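Carboxylesterase YBFK (PDB 4CCY) hydrolyses carboxylic esters to an alcohol and a carboxylate, as a carboxylesterase of the alpha/beta hydrolase superfamily. Local coordinates at residues F35-R40 / K112-S117; T44-S49 / R82-D87. One frame throughout, in Å; residues are numbered along the deposited sequence.

Contact 1 and contact 2 both reach the same mixed sheet, centres about 11 Å apart, and strand 42-49 ties them together: it pairs with strand 33-37, whose end belongs to contact 1, and with strand 82-86 in contact 2. The join is made largely by backbone, F35 O lying 2.8 Å from I46 N, with side chains packing beside it. Contact 2 is buried, about 12 Å from the chain's centre, and relies on main-chain pairing, apolar packing and bound waters, with one charged arginine at its end. Contact 1 lies farther out, at about 17 Å, is partly exposed, and relies on a carboxylate, an arginine and a serine hydroxyl, with two valines and a threonine methyl inside.

Contact 1: residues F35-R40 / K112-S117; sequences FYVSTR and KDVFDS
R40 grips D113 side-on with two nitrogens, one to each carboxylate oxygen. R40 NE reaches D113 OD2 at 3.0 Å and R40 NH2 reaches D113 OD1 at 2.8 Å, on the syn side but tilted out of the carboxylate plane; the guanidinium and carboxylate planes lie 25° apart. The backbone N of R40 also donates to D113 OD2, almost straight at 168°, so this oxygen accepts two N-H groups from one residue. The first torsion of R40 sets CG between its backbone N and carbonyl carbon, and the chi3 bend (95°) turns NE and NH2 toward the carboxylate that the amide also meets. NH2 has a second acid partner, E109. One turn on, the hydroxyl of S117 donates to S38 O in the carbonyl plane, on a lone pair. Between these bonds packing is tight: T39 CB lies 3.6 Å from D113 CB, and T39 CG2 meets V114 CG2 at 3.8 Å. At the strand end, buried V37 sets its CB 3.6 Å from S117 CB. By contrast, the S117 hydroxyl and R40 lie on the exposed side, where polar bonds carry the contact. Helix 104-118 thus packs on the end of strand 33-37 and the loop that follows it, at the antiparallel edge of the alpha/beta hydrolase sheet.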
loop_
_atom_site.group_PDB
_atom_site.type_symbol
_atom_site.label_atom_id
_atom_site.label_comp_id
_atom_site.label_asym_id
_atom_site.label_seq_id
_atom_site.Cartn_x
_atom_site.Cartn_y
_atom_site.Cartn_z
ATOM N N PHE A 35 -11.706 -4.305 12.897
ATOM C CA PHE A 35 -11.262 -5.160 14.024
ATOM C C PHE A 35 -9.745 -5.374 13.978
ATOM O O PHE A 35 -9.091 -4.936 13.042
ATOM C CB PHE A 35 -11.998 -6.515 14.034
ATOM C CG PHE A 35 -11.857 -7.300 12.750
ATOM C CD1 PHE A 35 -12.638 -6.992 11.625
ATOM C CD2 PHE A 35 -10.953 -8.349 12.662
ATOM C CE1 PHE A 35 -12.501 -7.706 10.439
ATOM C CE2 PHE A 35 -10.813 -9.067 11.473
ATOM C CZ PHE A 35 -11.590 -8.753 10.364
ATOM N N TYR A 36 -9.190 -6.035 14.992
ATOM C CA TYR A 36 -7.761 -6.334 14.986
ATOM C C TYR A 36 -7.529 -7.820 14.837
ATOM O O TYR A 36 -8.333 -8.628 15.296
ATOM C CB TYR A 36 -7.078 -5.838 16.260
ATOM C CG TYR A 36 -7.184 -4.347 16.466
ATOM C CD1 TYR A 36 -8.293 -3.789 17.112
ATOM C CD2 TYR A 36 -6.185 -3.493 16.019
ATOM C CE1 TYR A 36 -8.403 -2.423 17.293
ATOM C CE2 TYR A 36 -6.281 -2.128 16.207
ATOM C CZ TYR A 36 -7.387 -1.606 16.845
ATOM O OH TYR A 36 -7.489 -0.262 17.022
ATOM N N VAL A 37 -6.426 -8.173 14.187
ATOM C CA VAL A 37 -5.969 -9.557 14.190
ATOM C C VAL A 37 -4.608 -9.660 14.855
ATOM O O VAL A 37 -3.810 -8.711 14.824
ATOM C CB VAL A 37 -5.947 -10.205 12.782
ATOM C CG1 VAL A 37 -7.369 -10.428 12.280
ATOM C CG2 VAL A 37 -5.112 -9.419 11.797
ATOM N N SER A 38 -4.346 -10.818 15.455
ATOM C CA SER A 38 -3.075 -11.065 16.117
ATOM C C SER A 38 -1.988 -11.453 15.140
ATOM O O SER A 38 -2.228 -12.180 14.183
ATOM C CB SER A 38 -3.227 -12.145 17.178
ATOM O OG SER A 38 -3.553 -11.543 18.423
ATOM N N THR A 39 -0.789 -10.933 15.381
ATOM C CA THR A 39 0.393 -11.288 14.599
ATOM C C THR A 39 1.585 -11.173 15.538
ATOM O O THR A 39 1.501 -10.495 16.565
ATOM C CB THR A 39 0.618 -10.348 13.384
ATOM O OG1 THR A 39 1.301 -9.165 13.810
ATOM C CG2 THR A 39 -0.693 -9.984 12.672
ATOM N N ARG A 40 2.698 -11.812 15.193
ATOM C CA ARG A 40 3.860 -11.773 16.075
ATOM C C ARG A 40 4.550 -10.400 16.074
ATOM O O ARG A 40 5.537 -10.189 16.774
ATOM C CB ARG A 40 4.828 -12.904 15.743
ATOM C CG ARG A 40 5.570 -12.742 14.434
ATOM C CD ARG A 40 6.145 -14.079 14.008
ATOM N NE ARG A 40 5.260 -14.777 13.086
ATOM C CZ ARG A 40 5.641 -15.800 12.329
ATOM N NH1 ARG A 40 6.885 -16.254 12.397
ATOM N NH2 ARG A 40 4.779 -16.361 11.491
ATOM N N LYS A 112 1.729 -13.518 6.601
ATOM C CA LYS A 112 1.263 -14.889 6.858
ATOM C C LYS A 112 0.391 -14.957 8.111
ATOM O O LYS A 112 -0.652 -15.604 8.092
ATOM C CB LYS A 112 2.425 -15.885 6.979
ATOM C CG LYS A 112 3.057 -16.287 5.660
ATOM C CD LYS A 112 4.046 -17.427 5.879
ATOM C CE LYS A 112 5.094 -17.444 4.782
ATOM N NZ LYS A 112 6.074 -18.535 5.030
ATOM N N ASP A 113 0.808 -14.275 9.180
ATOM C CA ASP A 113 0.011 -14.191 10.417
ATOM C C ASP A 113 -1.344 -13.523 10.164
ATOM O O ASP A 113 -2.364 -13.949 10.701
ATOM C CB ASP A 113 0.739 -13.379 11.499
ATOM C CG ASP A 113 1.919 -14.103 12.119
ATOM O OD1 ASP A 113 2.196 -15.273 11.779
ATOM O OD2 ASP A 113 2.587 -13.470 12.977
ATOM N N VAL A 114 -1.343 -12.445 9.378
ATOM C CA VAL A 114 -2.596 -11.771 9.014
ATOM C C VAL A 114 -3.517 -12.762 8.290
ATOM O O VAL A 114 -4.649 -12.963 8.700
ATOM C CB VAL A 114 -2.372 -10.483 8.184
ATOM C CG1 VAL A 114 -3.689 -9.929 7.670
ATOM C CG2 VAL A 114 -1.652 -9.419 9.009
ATOM N N PHE A 115 -3.006 -13.393 7.234
ATOM C CA PHE A 115 -3.738 -14.445 6.509
ATOM C C PHE A 115 -4.288 -15.503 7.469
ATOM O O PHE A 115 -5.483 -15.828 7.422
ATOM C CB PHE A 115 -2.829 -15.120 5.474
ATOM C CG PHE A 115 -2.788 -14.425 4.134
ATOM C CD1 PHE A 115 -2.480 -13.063 4.030
ATOM C CD2 PHE A 115 -3.033 -15.141 2.963
ATOM C CE1 PHE A 115 -2.415 -12.438 2.787
ATOM C CE2 PHE A 115 -2.974 -14.513 1.725
ATOM C CZ PHE A 115 -2.656 -13.169 1.637
ATOM N N ASP A 116 -3.404 -16.023 8.329
ATOM C CA ASP A 116 -3.756 -17.063 9.300
ATOM C C ASP A 116 -4.870 -16.639 10.255
ATOM O O ASP A 116 -5.860 -17.363 10.419
ATOM C CB ASP A 116 -2.517 -17.539 10.077
ATOM C CG ASP A 116 -1.604 -18.428 9.235
ATOM O OD1 ASP A 116 -1.985 -18.773 8.098
ATOM O OD2 ASP A 116 -0.502 -18.779 9.706
ATOM N N SER A 117 -4.717 -15.467 10.865
ATOM C CA SER A 117 -5.732 -14.936 11.783
ATOM C C SER A 117 -7.071 -14.634 11.092
ATOM O O SER A 117 -8.121 -14.594 11.745
ATOM C CB SER A 117 -5.215 -13.683 12.489
ATOM O OG SER A 117 -4.128 -13.996 13.343
#

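Contact 2: residues T44-S49 / R82-D87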
loop_
_atom_site.group_PDB
_atom_site.type_symbol
_atom_site.label_atom_id
_atom_site.label_comp_id
_atom_site.label_asym_id
_atom_site.label_seq_id
_atom_site.Cartn_x
_atom_site.Cartn_y
_atom_site.Cartn_z
ATOM N N THR A 44 -2.998 -6.008 14.423
ATOM C CA THR A 44 -3.037 -5.392 13.093
ATOM C C THR A 44 -4.480 -5.051 12.771
ATOM O O THR A 44 -5.357 -5.923 12.852
ATOM C CB THR A 44 -2.462 -6.358 12.028
ATOM O OG1 THR A 44 -1.076 -6.570 12.291
ATOM C CG2 THR A 44 -2.640 -5.813 10.599
ATOM N N HIS A 45 -4.717 -3.787 12.410
ATOM C CA HIS A 45 -6.070 -3.292 12.138
ATOM C C HIS A 45 -6.535 -3.679 10.765
ATOM O O HIS A 45 -5.776 -3.567 9.790
ATOM C CB HIS A 45 -6.146 -1.780 12.332
ATOM C CG HIS A 45 -7.557 -1.227 12.368
ATOM N ND1 HIS A 45 -8.163 -0.712 11.281
ATOM C CD2 HIS A 45 -8.466 -1.104 13.416
ATOM C CE1 HIS A 45 -9.395 -0.284 11.613
ATOM N NE2 HIS A 45 -9.578 -0.517 12.918
ATOM N N ILE A 46 -7.780 -4.168 10.694
ATOM C CA ILE A 46 -8.420 -4.570 9.430
ATOM C C ILE A 46 -9.749 -3.835 9.249
ATOM O O ILE A 46 -10.539 -3.748 10.186
ATOM C CB ILE A 46 -8.746 -6.091 9.414
ATOM C CG1 ILE A 46 -7.580 -6.945 9.944
ATOM C CG2 ILE A 46 -9.277 -6.533 8.045
ATOM C CD1 ILE A 46 -6.365 -7.047 9.051
ATOM N N ILE A 47 -9.999 -3.321 8.044
ATOM C CA ILE A 47 -11.340 -2.911 7.664
ATOM C C ILE A 47 -11.845 -3.869 6.582
ATOM O O ILE A 47 -11.280 -3.913 5.502
ATOM C CB ILE A 47 -11.398 -1.456 7.170
ATOM C CG1 ILE A 47 -10.878 -0.506 8.260
ATOM C CG2 ILE A 47 -12.824 -1.098 6.767
ATOM C CD1 ILE A 47 -10.732 0.943 7.836
ATOM N N ALA A 48 -12.896 -4.632 6.896
ATOM C CA ALA A 48 -13.428 -5.670 6.000
ATOM C C ALA A 48 -14.788 -5.297 5.398
ATOM O O ALA A 48 -15.692 -4.837 6.104
ATOM C CB ALA A 48 -13.532 -7.004 6.736
ATOM N N SER A 49 -14.926 -5.494 4.093
ATOM C CA SER A 49 -16.174 -5.165 3.387
ATOM C C SER A 49 -16.497 -6.223 2.335
ATOM O O SER A 49 -15.661 -7.062 2.026
ATOM C CB SER A 49 -16.077 -3.784 2.735
ATOM O OG SER A 49 -15.327 -2.880 3.539
ATOM N N ARG A 82 -14.583 -10.159 -1.038
ATOM C CA ARG A 82 -14.488 -9.838 0.369
ATOM C C ARG A 82 -13.134 -9.146 0.540
ATOM O O ARG A 82 -12.091 -9.800 0.469
ATOM C CB ARG A 82 -14.576 -11.112 1.212
ATOM C CG ARG A 82 -14.526 -10.885 2.720
ATOM C CD ARG A 82 -15.752 -10.146 3.247
ATOM N NE ARG A 82 -15.729 -10.055 4.713
ATOM C CZ ARG A 82 -16.426 -9.179 5.435
ATOM N NH1 ARG A 82 -17.224 -8.297 4.841
ATOM N NH2 ARG A 82 -16.323 -9.181 6.759
ATOM N N THR A 83 -13.161 -7.825 0.709
ATOM C CA THR A 83 -11.936 -7.030 0.835
ATOM C C THR A 83 -11.521 -6.846 2.282
ATOM O O THR A 83 -12.348 -6.556 3.149
ATOM C CB THR A 83 -12.079 -5.618 0.230
ATOM O OG1 THR A 83 -13.221 -4.968 0.821
ATOM C CG2 THR A 83 -12.230 -5.689 -1.303
ATOM N N TYR A 84 -10.228 -7.001 2.520
ATOM C CA TYR A 84 -9.625 -6.774 3.814
ATOM C C TYR A 84 -8.574 -5.679 3.669
ATOM O O TYR A 84 -7.514 -5.917 3.114
ATOM C CB TYR A 84 -8.958 -8.045 4.302
ATOM C CG TYR A 84 -9.902 -9.214 4.523
ATOM C CD1 TYR A 84 -10.739 -9.261 5.643
ATOM C CD2 TYR A 84 -9.933 -10.287 3.627
ATOM C CE1 TYR A 84 -11.574 -10.342 5.863
ATOM C CE2 TYR A 84 -10.770 -11.377 3.839
ATOM C CZ TYR A 84 -11.588 -11.400 4.952
ATOM O OH TYR A 84 -12.425 -12.474 5.167
ATOM N N ALA A 85 -8.874 -4.481 4.164
ATOM C CA ALA A 85 -7.932 -3.370 4.085
ATOM C C ALA A 85 -7.065 -3.380 5.341
ATOM O O ALA A 85 -7.546 -3.130 6.460
ATOM C CB ALA A 85 -8.661 -2.043 3.929
ATOM N N VAL A 86 -5.787 -3.670 5.138
ATOM C CA VAL A 86 -4.864 -3.961 6.235
ATOM C C VAL A 86 -3.958 -2.753 6.508
ATOM O O VAL A 86 -3.296 -2.248 5.584
ATOM C CB VAL A 86 -4.004 -5.204 5.894
ATOM C CG1 VAL A 86 -3.008 -5.508 7.009
ATOM C CG2 VAL A 86 -4.885 -6.414 5.575
ATOM N N ASP A 87 -3.921 -2.313 7.772
ATOM C CA ASP A 87 -3.063 -1.189 8.178
ATOM C C ASP A 87 -1.664 -1.718 8.426
ATOM O O ASP A 87 -1.466 -2.544 9.304
ATOM C CB ASP A 87 -3.597 -0.466 9.433
ATOM C CG ASP A 87 -4.616 0.629 9.104
ATOM O OD1 ASP A 87 -4.958 0.809 7.907
ATOM O OD2 ASP A 87 -5.115 1.295 10.044
HETATM O O HOH W 1 -7.007 -1.109 8.540
HETATM O O HOH W 2 -12.698 -3.314 3.168
HETATM O O HOH W 3 -18.073 -6.422 6.707
#
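An antiparallel strand pair in the alpha/beta hydrolase sheet joins I46 to V86, I47 to A85, A48 to Y84 and S49 to T83. The hydrogen-bonded pairs are I47 with A85, where I47 N to A85 O is 2.9 Å and A85 N to I47 O is 2.8 Å, and S49 with T83; D87 N extends the pattern to H45 O. Between them, I46 CA and A48 CA make CA-H...O contacts to A85 O and T83 O. On the face of I46, A48, Y84 and V86, I46 CG2 touches the tyrosine ring at its edge, 3.9 Å from Y84 CD1, while I46 CD1 lies beside V86 CG2 at 3.8 Å. On the other face, one water bridges I47 O, S49 OG and T83 OG1, which also hydrogen-bonds S78 OG; another links H45 ND1 to A85 O. With R82 bent at chi2 (67°), A48 CB lies over one face of its guanidinium, off toward the rim, 3.5 Å from R82 NH2. R82 NH1 donates to a water held by A48 O and to G50 O, and NH2 pairs with E33. An alanine here would probably deprive E33 of this counter-charge, leave G50 O and that water without the NH1 donor, and uncover one side of the A48 methyl. Strand 33-37 flanks 44-49, strand 56-60 runs parallel to 82-86, and helix 71-80 covers S49 and T83.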